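Long-range contacts in transmembrane protease (Mus musculus, PDB 2E7V), which is probably a membrane-bound serine endopeptidase, seen here through its SEA domain rather than its catalytic part: residues Glu44-Leu50 against Ile92-Arg98; Tyr5-Phe11 against Ala71-Phe77; Arg36-Ile41 against Glu106-Ser110. All blocks are in the same frame, centred on the assembly; numbering follows the deposited sequence.

Contact 1: Glu44-Leu50 against Ile92-Arg98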
loop_
_atom_site.group_PDB
_atom_site.type_symbol
_atom_site.label_atom_id
_atom_site.label_comp_id
_atom_site.label_asym_id
_atom_site.label_seq_id
_atom_site.Cartn_x
_atom_site.Cartn_y
_atom_site.Cartn_z
ATOM N N GLU A 44 0.373 -6.986 6.503
ATOM C CA GLU A 44 0.372 -6.044 7.622
ATOM C C GLU A 44 -0.917 -6.117 8.436
ATOM O O GLU A 44 -0.883 -6.180 9.667
ATOM C CB GLU A 44 0.569 -4.607 7.132
ATOM C CG GLU A 44 1.950 -4.309 6.583
ATOM C CD GLU A 44 3.059 -4.702 7.537
ATOM O OE1 GLU A 44 2.906 -4.482 8.760
ATOM O OE2 GLU A 44 4.092 -5.222 7.059
ATOM N N PHE A 45 -2.061 -6.106 7.764
ATOM C CA PHE A 45 -3.314 -6.157 8.505
ATOM C C PHE A 45 -3.525 -7.506 9.167
ATOM O O PHE A 45 -4.105 -7.576 10.253
ATOM C CB PHE A 45 -4.496 -5.809 7.607
ATOM C CG PHE A 45 -4.557 -4.354 7.241
ATOM C CD1 PHE A 45 -4.104 -3.910 6.003
ATOM C CD2 PHE A 45 -5.052 -3.422 8.146
ATOM C CE1 PHE A 45 -4.147 -2.562 5.671
ATOM C CE2 PHE A 45 -5.100 -2.067 7.825
ATOM C CZ PHE A 45 -4.645 -1.636 6.581
ATOM N N ARG A 46 -3.060 -8.569 8.518
ATOM C CA ARG A 46 -3.187 -9.910 9.079
ATOM C C ARG A 46 -2.414 -9.956 10.391
ATOM O O ARG A 46 -2.761 -10.706 11.305
ATOM C CB ARG A 46 -2.628 -10.961 8.106
ATOM C CG ARG A 46 -3.521 -11.261 6.907
ATOM C CD ARG A 46 -4.899 -11.748 7.332
ATOM N NE ARG A 46 -5.804 -11.880 6.192
ATOM C CZ ARG A 46 -7.122 -11.699 6.258
ATOM N NH1 ARG A 46 -7.692 -11.376 7.414
ATOM N NH2 ARG A 46 -7.869 -11.831 5.168
ATOM N N GLY A 47 -1.362 -9.147 10.475
ATOM C CA GLY A 47 -0.560 -9.090 11.686
ATOM C C GLY A 47 -0.836 -7.826 12.481
ATOM O O GLY A 47 0.091 -7.199 12.988
ATOM N N SER A 48 -2.107 -7.448 12.600
ATOM C CA SER A 48 -2.479 -6.238 13.333
ATOM C C SER A 48 -3.745 -6.449 14.172
ATOM O O SER A 48 -4.318 -7.535 14.176
ATOM C CB SER A 48 -2.721 -5.091 12.346
ATOM O OG SER A 48 -3.974 -5.255 11.705
ATOM N N SER A 49 -4.185 -5.394 14.861
ATOM C CA SER A 49 -5.386 -5.453 15.703
ATOM C C SER A 49 -6.645 -5.467 14.851
ATOM O O SER A 49 -7.764 -5.598 15.365
ATOM C CB SER A 49 -5.422 -4.252 16.644
ATOM O OG SER A 49 -4.222 -4.189 17.391
ATOM N N LEU A 50 -6.445 -5.331 13.544
ATOM C CA LEU A 50 -7.535 -5.330 12.571
ATOM C C LEU A 50 -7.584 -6.639 11.794
ATOM O O LEU A 50 -8.244 -6.724 10.762
ATOM C CB LEU A 50 -7.341 -4.173 11.583
ATOM C CG LEU A 50 -7.876 -2.792 11.969
ATOM C CD1 LEU A 50 -7.274 -1.734 11.070
ATOM C CD2 LEU A 50 -9.398 -2.787 11.850
ATOM N N ILE A 92 -6.847 2.040 11.225
ATOM C CA ILE A 92 -6.166 1.736 9.971
ATOM C C ILE A 92 -4.869 2.517 9.872
ATOM O O ILE A 92 -3.828 1.973 9.494
ATOM C CB ILE A 92 -7.072 2.058 8.748
ATOM C CG1 ILE A 92 -8.252 1.086 8.712
ATOM C CG2 ILE A 92 -6.254 1.962 7.449
ATOM C CD1 ILE A 92 -9.303 1.395 7.636
ATOM N N GLN A 93 -4.924 3.795 10.232
ATOM C CA GLN A 93 -3.739 4.644 10.181
ATOM C C GLN A 93 -2.583 4.104 11.024
ATOM O O GLN A 93 -1.406 4.234 10.649
ATOM C CB GLN A 93 -4.107 6.054 10.631
ATOM C CG GLN A 93 -4.946 6.822 9.619
ATOM C CD GLN A 93 -5.489 8.122 10.187
ATOM O OE1 GLN A 93 -6.003 8.150 11.307
ATOM N NE2 GLN A 93 -5.393 9.200 9.413
ATOM N N SER A 94 -2.910 3.474 12.146
ATOM C CA SER A 94 -1.866 2.938 13.004
ATOM C C SER A 94 -1.172 1.747 12.360
ATOM O O SER A 94 -0.029 1.439 12.696
ATOM C CB SER A 94 -2.434 2.571 14.381
ATOM O OG SER A 94 -2.638 3.746 15.159
ATOM N N VAL A 95 -1.848 1.087 11.421
ATOM C CA VAL A 95 -1.235 -0.039 10.724
ATOM C C VAL A 95 -0.412 0.477 9.548
ATOM O O VAL A 95 0.736 0.062 9.350
ATOM C CB VAL A 95 -2.297 -1.046 10.216
ATOM C CG1 VAL A 95 -1.619 -2.192 9.476
ATOM C CG2 VAL A 95 -3.099 -1.592 11.395
ATOM N N LEU A 96 -0.981 1.404 8.781
ATOM C CA LEU A 96 -0.280 1.952 7.619
ATOM C C LEU A 96 1.029 2.636 8.014
ATOM O O LEU A 96 2.005 2.634 7.262
ATOM C CB LEU A 96 -1.188 2.935 6.860
ATOM C CG LEU A 96 -2.494 2.339 6.321
ATOM C CD1 LEU A 96 -3.244 3.405 5.557
ATOM C CD2 LEU A 96 -2.232 1.133 5.421
ATOM N N ARG A 97 1.044 3.201 9.215
ATOM C CA ARG A 97 2.220 3.872 9.728
ATOM C C ARG A 97 3.408 2.911 9.767
ATOM O O ARG A 97 4.558 3.336 9.682
ATOM C CB ARG A 97 1.929 4.415 11.131
ATOM C CG ARG A 97 3.052 5.216 11.754
ATOM C CD ARG A 97 2.515 6.310 12.689
ATOM N NE ARG A 97 1.700 5.812 13.803
ATOM C CZ ARG A 97 0.430 5.420 13.703
ATOM N NH1 ARG A 97 -0.195 5.461 12.533
ATOM N NH2 ARG A 97 -0.225 4.997 14.779
ATOM N N ARG A 98 3.130 1.614 9.891
ATOM C CA ARG A 98 4.205 0.622 9.934
ATOM C C ARG A 98 4.896 0.486 8.571
ATOM O O ARG A 98 6.055 0.063 8.485
ATOM C CB ARG A 98 3.652 -0.738 10.379
ATOM C CG ARG A 98 2.787 -0.662 11.621
ATOM C CD ARG A 98 2.556 -2.015 12.292
ATOM N NE ARG A 98 2.148 -3.066 11.367
ATOM C CZ ARG A 98 1.576 -4.208 11.743
ATOM N NH1 ARG A 98 1.336 -4.441 13.026
ATOM N NH2 ARG A 98 1.266 -5.128 10.839
#

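Contact 2: Tyr5-Phe11 against Ala71-Phe77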
loop_
_atom_site.group_PDB
_atom_site.type_symbol
_atom_site.label_atom_id
_atom_site.label_comp_id
_atom_site.label_asym_id
_atom_site.label_seq_id
_atom_site.Cartn_x
_atom_site.Cartn_y
_atom_site.Cartn_z
ATOM N N TYR A 5 -16.980 -1.580 5.248
ATOM C CA TYR A 5 -16.388 -0.257 5.089
ATOM C C TYR A 5 -15.280 -0.327 4.053
ATOM O O TYR A 5 -14.549 -1.320 3.982
ATOM C CB TYR A 5 -15.776 0.223 6.411
ATOM C CG TYR A 5 -16.740 0.857 7.388
ATOM C CD1 TYR A 5 -16.441 0.914 8.748
ATOM C CD2 TYR A 5 -17.937 1.427 6.954
ATOM C CE1 TYR A 5 -17.309 1.522 9.655
ATOM C CE2 TYR A 5 -18.812 2.041 7.849
ATOM C CZ TYR A 5 -18.492 2.085 9.196
ATOM O OH TYR A 5 -19.353 2.702 10.078
ATOM N N PHE A 6 -15.156 0.726 3.255
ATOM C CA PHE A 6 -14.099 0.814 2.261
ATOM C C PHE A 6 -13.252 2.050 2.529
ATOM O O PHE A 6 -13.768 3.122 2.882
ATOM C CB PHE A 6 -14.676 0.916 0.850
ATOM C CG PHE A 6 -15.251 -0.366 0.337
ATOM C CD1 PHE A 6 -14.429 -1.329 -0.235
ATOM C CD2 PHE A 6 -16.621 -0.615 0.427
ATOM C CE1 PHE A 6 -14.958 -2.529 -0.715
ATOM C CE2 PHE A 6 -17.163 -1.813 -0.051
ATOM C CZ PHE A 6 -16.329 -2.771 -0.624
ATOM N N TYR A 7 -11.947 1.889 2.360
ATOM C CA TYR A 7 -11.007 2.974 2.525
ATOM C C TYR A 7 -10.071 2.896 1.332
ATOM O O TYR A 7 -9.803 1.817 0.810
ATOM C CB TYR A 7 -10.204 2.809 3.817
ATOM C CG TYR A 7 -11.035 3.031 5.047
ATOM C CD1 TYR A 7 -11.103 4.289 5.657
ATOM C CD2 TYR A 7 -11.824 2.002 5.556
ATOM C CE1 TYR A 7 -11.956 4.513 6.751
ATOM C CE2 TYR A 7 -12.668 2.211 6.634
ATOM C CZ TYR A 7 -12.734 3.461 7.226
ATOM O OH TYR A 7 -13.597 3.640 8.283
ATOM N N HIS A 8 -9.584 4.044 0.895
ATOM C CA HIS A 8 -8.647 4.088 -0.214
ATOM C C HIS A 8 -7.626 5.177 0.029
ATOM O O HIS A 8 -7.909 6.163 0.713
ATOM C CB HIS A 8 -9.374 4.332 -1.548
ATOM C CG HIS A 8 -9.984 5.693 -1.685
ATOM N ND1 HIS A 8 -11.220 6.013 -1.170
ATOM C CD2 HIS A 8 -9.523 6.819 -2.284
ATOM C CE1 HIS A 8 -11.497 7.276 -1.444
ATOM N NE2 HIS A 8 -10.482 7.788 -2.120
ATOM N N SER A 9 -6.432 4.982 -0.520
ATOM C CA SER A 9 -5.359 5.947 -0.388
ATOM C C SER A 9 -4.438 5.819 -1.587
ATOM O O SER A 9 -4.462 4.809 -2.304
ATOM C CB SER A 9 -4.555 5.678 0.889
ATOM O OG SER A 9 -5.424 5.417 1.978
ATOM N N SER A 10 -3.640 6.858 -1.811
ATOM C CA SER A 10 -2.661 6.851 -2.887
ATOM C C SER A 10 -1.321 6.719 -2.178
ATOM O O SER A 10 -0.922 7.595 -1.401
ATOM C CB SER A 10 -2.714 8.153 -3.681
ATOM O OG SER A 10 -3.934 8.253 -4.394
ATOM N N PHE A 11 -0.648 5.603 -2.419
ATOM C CA PHE A 11 0.630 5.325 -1.788
ATOM C C PHE A 11 1.793 5.564 -2.723
ATOM O O PHE A 11 1.794 5.092 -3.867
ATOM C CB PHE A 11 0.721 3.861 -1.370
ATOM C CG PHE A 11 -0.216 3.468 -0.277
ATOM C CD1 PHE A 11 0.162 3.602 1.063
ATOM C CD2 PHE A 11 -1.453 2.906 -0.576
ATOM C CE1 PHE A 11 -0.690 3.166 2.090
ATOM C CE2 PHE A 11 -2.299 2.476 0.433
ATOM C CZ PHE A 11 -1.914 2.605 1.776
ATOM N N ALA A 71 0.389 4.245 -6.254
ATOM C CA ALA A 71 -0.641 3.230 -6.392
ATOM C C ALA A 71 -1.918 3.629 -5.661
ATOM O O ALA A 71 -1.881 3.983 -4.480
ATOM C CB ALA A 71 -0.127 1.901 -5.858
ATOM N N ASP A 72 -3.040 3.621 -6.370
ATOM C CA ASP A 72 -4.309 3.929 -5.726
ATOM C C ASP A 72 -4.809 2.567 -5.259
ATOM O O ASP A 72 -5.013 1.653 -6.061
ATOM C CB ASP A 72 -5.289 4.584 -6.694
ATOM C CG ASP A 72 -4.775 5.913 -7.227
ATOM O OD1 ASP A 72 -4.102 6.650 -6.471
ATOM O OD2 ASP A 72 -5.048 6.222 -8.397
ATOM N N VAL A 73 -4.978 2.452 -3.946
ATOM C CA VAL A 73 -5.364 1.204 -3.286
ATOM C C VAL A 73 -6.684 1.261 -2.516
ATOM O O VAL A 73 -6.931 2.207 -1.750
ATOM C CB VAL A 73 -4.237 0.793 -2.287
ATOM C CG1 VAL A 73 -4.604 -0.497 -1.545
ATOM C CG2 VAL A 73 -2.922 0.651 -3.030
ATOM N N VAL A 74 -7.528 0.252 -2.714
ATOM C CA VAL A 74 -8.802 0.175 -1.998
ATOM C C VAL A 74 -8.654 -0.915 -0.935
ATOM O O VAL A 74 -8.074 -1.966 -1.205
ATOM C CB VAL A 74 -9.986 -0.211 -2.933
ATOM C CG1 VAL A 74 -11.198 -0.610 -2.095
ATOM C CG2 VAL A 74 -10.368 0.968 -3.828
ATOM N N MET A 75 -9.156 -0.651 0.266
ATOM C CA MET A 75 -9.098 -1.619 1.355
ATOM C C MET A 75 -10.508 -1.808 1.908
ATOM O O MET A 75 -11.201 -0.819 2.211
ATOM C CB MET A 75 -8.152 -1.136 2.473
ATOM C CG MET A 75 -6.665 -1.050 2.077
ATOM S SD MET A 75 -5.707 0.086 3.163
ATOM C CE MET A 75 -6.257 1.634 2.470
ATOM N N LYS A 76 -10.932 -3.070 2.026
ATOM C CA LYS A 76 -12.263 -3.412 2.546
ATOM C C LYS A 76 -12.216 -4.042 3.936
ATOM O O LYS A 76 -11.438 -4.983 4.174
ATOM C CB LYS A 76 -12.983 -4.393 1.612
ATOM C CG LYS A 76 -14.370 -4.799 2.121
ATOM C CD LYS A 76 -15.140 -5.659 1.137
ATOM C CE LYS A 76 -16.583 -5.836 1.606
ATOM N NZ LYS A 76 -17.406 -6.601 0.641
ATOM N N PHE A 77 -13.062 -3.536 4.836
ATOM C CA PHE A 77 -13.154 -4.034 6.212
ATOM C C PHE A 77 -14.592 -4.346 6.622
ATOM O O PHE A 77 -15.545 -3.758 6.105
ATOM C CB PHE A 77 -12.597 -3.011 7.219
ATOM C CG PHE A 77 -11.174 -2.627 6.973
ATOM C CD1 PHE A 77 -10.855 -1.664 6.016
ATOM C CD2 PHE A 77 -10.139 -3.269 7.660
ATOM C CE1 PHE A 77 -9.526 -1.345 5.739
ATOM C CE2 PHE A 77 -8.804 -2.957 7.391
ATOM C CZ PHE A 77 -8.499 -1.992 6.425
#

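Contact 3: Arg36-Ile41 against Glu106-Ser110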
loop_
_atom_site.group_PDB
_atom_site.type_symbol
_atom_site.label_atom_id
_atom_site.label_comp_id
_atom_site.label_asym_id
_atom_site.label_seq_id
_atom_site.Cartn_x
_atom_site.Cartn_y
_atom_site.Cartn_z
ATOM N N ARG A 36 2.464 -7.611 -5.474
ATOM C CA ARG A 36 3.400 -7.460 -4.358
ATOM C C ARG A 36 2.853 -6.448 -3.351
ATOM O O ARG A 36 2.897 -6.665 -2.133
ATOM C CB ARG A 36 4.770 -7.005 -4.876
ATOM C CG ARG A 36 5.785 -6.619 -3.792
ATOM C CD ARG A 36 6.007 -7.736 -2.772
ATOM N NE ARG A 36 6.905 -7.338 -1.680
ATOM C CZ ARG A 36 6.981 -7.982 -0.514
ATOM N NH1 ARG A 36 6.224 -9.046 -0.294
ATOM N NH2 ARG A 36 7.796 -7.552 0.447
ATOM N N ILE A 37 2.334 -5.342 -3.872
ATOM C CA ILE A 37 1.757 -4.294 -3.036
ATOM C C ILE A 37 0.545 -4.826 -2.255
ATOM O O ILE A 37 0.389 -4.541 -1.055
ATOM C CB ILE A 37 1.365 -3.066 -3.911
ATOM C CG1 ILE A 37 2.643 -2.355 -4.375
ATOM C CG2 ILE A 37 0.474 -2.102 -3.116
ATOM C CD1 ILE A 37 2.431 -1.338 -5.473
ATOM N N GLU A 38 -0.297 -5.611 -2.925
ATOM C CA GLU A 38 -1.482 -6.195 -2.282
ATOM C C GLU A 38 -1.100 -7.208 -1.197
ATOM O O GLU A 38 -1.749 -7.297 -0.149
ATOM C CB GLU A 38 -2.382 -6.859 -3.340
ATOM C CG GLU A 38 -3.161 -5.840 -4.178
ATOM C CD GLU A 38 -3.753 -6.414 -5.459
ATOM O OE1 GLU A 38 -4.296 -5.616 -6.262
ATOM O OE2 GLU A 38 -3.677 -7.651 -5.662
ATOM N N ALA A 39 -0.035 -7.963 -1.451
ATOM C CA ALA A 39 0.446 -8.949 -0.494
ATOM C C ALA A 39 0.997 -8.263 0.747
ATOM O O ALA A 39 0.781 -8.724 1.868
ATOM C CB ALA A 39 1.531 -9.801 -1.129
ATOM N N MET A 40 1.718 -7.170 0.539
ATOM C CA MET A 40 2.317 -6.413 1.630
ATOM C C MET A 40 1.247 -5.846 2.549
ATOM O O MET A 40 1.322 -5.989 3.772
ATOM C CB MET A 40 3.199 -5.283 1.077
ATOM C CG MET A 40 4.495 -5.788 0.416
ATOM S SD MET A 40 5.571 -4.478 -0.188
ATOM C CE MET A 40 6.034 -3.732 1.370
ATOM N N ILE A 41 0.254 -5.193 1.962
ATOM C CA ILE A 41 -0.831 -4.607 2.741
ATOM C C ILE A 41 -1.595 -5.709 3.474
ATOM O O ILE A 41 -1.911 -5.571 4.665
ATOM C CB ILE A 41 -1.785 -3.791 1.829
ATOM C CG1 ILE A 41 -1.069 -2.525 1.349
ATOM C CG2 ILE A 41 -3.061 -3.422 2.585
ATOM C CD1 ILE A 41 -1.806 -1.784 0.234
ATOM N N GLU A 106 3.226 5.632 2.126
ATOM C CA GLU A 106 4.129 4.964 1.202
ATOM C C GLU A 106 4.231 3.468 1.445
ATOM O O GLU A 106 3.821 2.953 2.485
ATOM C CB GLU A 106 5.527 5.583 1.312
ATOM C CG GLU A 106 6.121 5.487 2.727
ATOM C CD GLU A 106 7.425 6.266 2.895
ATOM O OE1 GLU A 106 7.540 7.359 2.317
ATOM O OE2 GLU A 106 8.331 5.796 3.628
ATOM N N ILE A 107 4.788 2.782 0.454
ATOM C CA ILE A 107 4.996 1.344 0.484
ATOM C C ILE A 107 6.264 1.089 -0.324
ATOM O O ILE A 107 6.380 1.574 -1.456
ATOM C CB ILE A 107 3.836 0.589 -0.204
ATOM C CG1 ILE A 107 2.511 0.901 0.501
ATOM C CG2 ILE A 107 4.118 -0.923 -0.201
ATOM C CD1 ILE A 107 1.321 0.159 -0.071
ATOM N N ALA A 108 7.211 0.346 0.245
ATOM C CA ALA A 108 8.452 0.030 -0.467
ATOM C C ALA A 108 8.532 -1.463 -0.799
ATOM O O ALA A 108 8.807 -2.283 0.072
ATOM C CB ALA A 108 9.667 0.447 0.370
ATOM N N PRO A 109 8.275 -1.838 -2.068
ATOM C CA PRO A 109 8.341 -3.251 -2.456
ATOM C C PRO A 109 9.721 -3.771 -2.075
ATOM O O PRO A 109 9.868 -4.915 -1.661
ATOM C CB PRO A 109 8.122 -3.207 -3.971
ATOM C CG PRO A 109 7.224 -2.035 -4.141
ATOM C CD PRO A 109 7.833 -1.002 -3.198
ATOM N N SER A 110 10.727 -2.910 -2.238
ATOM C CA SER A 110 12.100 -3.218 -1.849
ATOM C C SER A 110 12.712 -1.988 -1.171
ATOM O O SER A 110 12.534 -0.856 -1.631
ATOM C CB SER A 110 12.954 -3.606 -3.049
ATOM O OG SER A 110 14.184 -4.156 -2.600
HETATM O O HOH W 1 9.554 -5.241 0.922
#

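Contact 1: Glu44-Leu50 against Ile92-Arg98
I92 opens the contact with two branches that go to different partners: CG1 lies 3.8 Å from L50 CD1, the two side chains crossing at about a right angle, while CG2 comes to the edge of the F45 ring at CZ. One turn later, V95 sits between F45 and S48. Its CG1, anti to the backbone N (chi1 179°), is 4.0 Å from the centroid of the F45 ring and only 19° off the ring normal, a CH-pi contact over the face; CG2 turns instead to S48 CB, 3.6 Å away. S48 OG accepts from L50 N, an ST turn, and also donates to F45 O. L96 adds CD2 at 3.9 Å from F45 CZ. R98 then closes the solvent side. Its NH1 and NH2 both grip G47 O, at 3.0 and 3.2 Å; NH1 makes the straighter bond (155°), and NH2 comes in from above the carbonyl plane. NH2 also forms a salt bridge with E44 OE1 at 2.7 Å, met on the anti side but well out of the carboxylate plane. R98 thus clasps, from the other segment, both the last turn of helix 28-46 (E44) and the first residue beyond it (G47). F45 also stacks on F54 and meets F77 edge-to-face, while I92 and L96 reach Y7 and F11 of strand 4-14, placing the paired helix ends against the sheet.

Contact 2: Tyr5-Phe11 against Ala71-Phe77
Y5 begins the ladder with a reciprocal pair of backbone bonds to F77, Y5 N to F77 O at 2.7 Å and F77 N back to Y5 O. The N-to-C directions of the two segments are 159° apart, so the pairing is antiparallel, and hydrogen-bonded pairs alternate with non-hydrogen-bonded ones without a bulge. F6 crosses its cross-strand neighbour K76 obliquely, CE1 3.6 Å from both CB and CD of the lysine, whose chain is extended beyond CG. Y7 exchanges backbone bonds with M75, and its side chain crosses that of F77 at about a right angle, CD2 to F77 CD1 3.8 Å; with centroids 6.0 Å apart and planes at 76°, the rings form an oblique pair. Beyond the ring, Y7 OH bonds to R85 O. H8 shares the F6 side of the sheet, its CA approaching V73 O to 3.0 Å in a CA-H...O contact. S9 pairs with V73, and its OG lies 3.9 Å from M75 CE, which the bend at chi3 (-77°) of the methionine turns back toward strand 4-14. S10 OG donates to D72 OD1 at 2.6 Å, nearly in line with the C-O bond, while OD2 forms a salt bridge with R63. F11 finishes the run: its backbone pairs with A71, and its CD2 rests 3.6 Å from V73 CG2. Y7, F11, V73, M75 and F77 are among the residues facing helices 28-46 and 85-96, an antiparallel pair within a mixed four-stranded sheet under two helices, the alpha/beta sandwich of SEA domains.

Contact 3: Arg36-Ile41 against Glu106-Ser110
M40 reaches I107 of the strand and the A108-P109 loop beyond it with SD and CE. Its CG is anti to the carbonyl carbon and the chain runs extended through chi2, then bends at chi3 (66°), which brings CE to 3.7 Å from I107 CG2 and 3.4 Å from A108 O, with SD 3.8 Å from P109 CA. The M40 and I107 side chains slide past each other in opposite directions. The other branch of I107 goes deeper: CD1 meets I41 CD1 at 3.7 Å, the chains crossing at about a right angle, and I37 CG2 at 3.9 Å. R36, bent at chi2 (55°), carries its guanidinium over M40 CG, which lies 3.4 Å above the centre of that plane. Cutting M40 back to an alanine is likely to open a gap beside I107 CG2 and P109 and to leave the R36 guanidinium without the CG that covers one of its faces. At the outer edge, R36 NH2 gives a hydrogen bond to a water in the guanidinium plane, and the water O lies 2.6 Å from P109 O, to which it probably donates. No direct hydrogen bond joins the two segments, so the contact depends on van der Waals packing of apolar side chains within and a water-mediated polar link at the rim.

In the fold
All three contacts build one helix-on-sheet core but hold it differently. Contact 2 is the sheet itself, joined mainly by backbone hydrogen bonds; its helix-facing side is buried at F11, A71, V73, M75 and F77, whereas F6 and H8 on the other side are exposed. Contacts 1 and 3 both use helix 28-46, pairing it with helix 85-96 and with edge strand 106-107. Contact 1 is mainly buried, with an exposed arginine salt bridge at its margin; contact 3, only partly buried, lies nearest the chain centre (about 5 Å between centres) and ends in a water link. Contact 2 meets both: F77 CE1 touches I92 CD1 at 3.3 Å, and V73 CG1 touches I41 CD1 at 3.6 Å.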